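Local coordinates for beta-lactamase Rm3 (Uncultured bacterium, PDB 5IQK), which probably hydrolyses the amide bond of beta-lactam antibiotics as a zinc-dependent subclass B3 metallo-beta-lactamase, at residues Glu234-Ala237 with Ala243-Asp246. Sequence-based numbering, arbitrary orientation.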
loop_
_atom_site.group_PDB
_atom_site.type_symbol
_atom_site.label_atom_id
_atom_site.label_comp_id
_atom_site.label_asym_id
_atom_site.label_seq_id
_atom_site.Cartn_x
_atom_site.Cartn_y
_atom_site.Cartn_z
ATOM N N GLU A 234 -6.240 -18.186 -5.662
ATOM C CA GLU A 234 -6.976 -19.393 -6.041
ATOM C C GLU A 234 -6.095 -20.300 -6.899
ATOM O O GLU A 234 -6.100 -21.523 -6.747
ATOM C CB GLU A 234 -8.268 -19.038 -6.798
ATOM C CG GLU A 234 -9.043 -20.261 -7.280
ATOM C CD GLU A 234 -10.381 -19.910 -7.901
ATOM O OE1 GLU A 234 -10.912 -18.816 -7.609
ATOM O OE2 GLU A 234 -10.906 -20.736 -8.680
ATOM N N ALA A 235 -5.324 -19.696 -7.794
ATOM C CA ALA A 235 -4.439 -20.463 -8.661
ATOM C C ALA A 235 -3.348 -21.155 -7.838
ATOM O O ALA A 235 -2.878 -22.234 -8.191
ATOM C CB ALA A 235 -3.823 -19.565 -9.714
ATOM N N SER A 236 -2.959 -20.535 -6.728
ATOM C CA SER A 236 -1.832 -21.041 -5.944
ATOM C C SER A 236 -2.155 -22.334 -5.191
ATOM O O SER A 236 -1.242 -23.066 -4.811
ATOM C CB SER A 236 -1.355 -19.980 -4.952
ATOM O OG SER A 236 -2.218 -19.893 -3.828
ATOM N N ALA A 237 -3.441 -22.627 -5.006
ATOM C CA ALA A 237 -3.863 -23.834 -4.281
ATOM C C ALA A 237 -3.209 -25.116 -4.811
ATOM O O ALA A 237 -2.769 -25.969 -4.034
ATOM C CB ALA A 237 -5.381 -23.958 -4.326
ATOM N N ALA A 243 2.085 -19.065 -9.070
ATOM C CA ALA A 243 0.833 -18.376 -9.313
ATOM C C ALA A 243 0.906 -16.882 -8.998
ATOM O O ALA A 243 0.137 -16.103 -9.558
ATOM C CB ALA A 243 -0.276 -19.016 -8.505
ATOM N N PHE A 244 1.813 -16.487 -8.101
ATOM C CA PHE A 244 1.939 -15.078 -7.722
ATOM C C PHE A 244 2.982 -14.342 -8.554
ATOM O O PHE A 244 3.093 -13.120 -8.478
ATOM C CB PHE A 244 2.291 -14.951 -6.241
ATOM C CG PHE A 244 1.236 -15.475 -5.326
ATOM C CD1 PHE A 244 0.009 -14.844 -5.230
ATOM C CD2 PHE A 244 1.467 -16.608 -4.554
ATOM C CE1 PHE A 244 -0.972 -15.328 -4.391
ATOM C CE2 PHE A 244 0.479 -17.103 -3.714
ATOM C CZ PHE A 244 -0.751 -16.450 -3.640
ATOM N N VAL A 245 3.751 -15.100 -9.333
ATOM C CA VAL A 245 4.853 -14.550 -10.117
ATOM C C VAL A 245 4.429 -14.184 -11.536
ATOM O O VAL A 245 3.924 -15.022 -12.279
ATOM C CB VAL A 245 6.033 -15.549 -10.160
ATOM C CG1 VAL A 245 7.173 -15.018 -11.013
ATOM C CG2 VAL A 245 6.497 -15.821 -8.755
ATOM N N ASP A 246 4.639 -12.920 -11.895
ATOM C CA ASP A 246 4.275 -12.392 -13.205
ATOM C C ASP A 246 5.086 -11.121 -13.464
ATOM O O ASP A 246 4.782 -10.057 -12.918
ATOM C CB ASP A 246 2.766 -12.111 -13.274
ATOM C CG ASP A 246 2.312 -11.614 -14.641
ATOM O OD1 ASP A 246 1.100 -11.358 -14.794
ATOM O OD2 ASP A 246 3.152 -11.461 -15.554
#
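Ala243 and Phe244 fold back onto Ala235 and Ser236 in a small van der Waals contact between helix 229-239 and the connection that follows it, near the outside of the chain. The methyl of Ala243 is at the centre of the contact. Ala243 CB rests against the backbone of Ser236, 3.6 Å from both Ser236 N and Ser236 CA. It also meets the methyl of Ala235, with Ala235 CB to Ala243 CB at 3.8 Å. The Ser236 and Ala243 CA atoms are 5.1 Å apart, a close approach that the small side chains allow. Phe244 touches with the far end of its ring. Phe244 CE2 lies 3.6 Å from Ser236 CB, which meets the ring obliquely, and Phe244 CZ is 3.7 Å from Ser236 OG. With chi1 near 77°, Ser236 OG lies between its own N and carbonyl carbon, where it hydrogen-bonds back to Leu233 O, in the preceding turn. The hydroxyl thus has a polar partner in its own helix and meets the ring only by packing. Phe244 is buried and also rests on Leu229 and Leu233 of the same helix, while its carbonyl accepts a bond from Arg232 NH2. The arrangement is the connection between helix 229-239 and the C-terminal helix 249-269, whose short 3-10 segment packs back on the helix just left, at the periphery of the metallo-beta-lactamase fold.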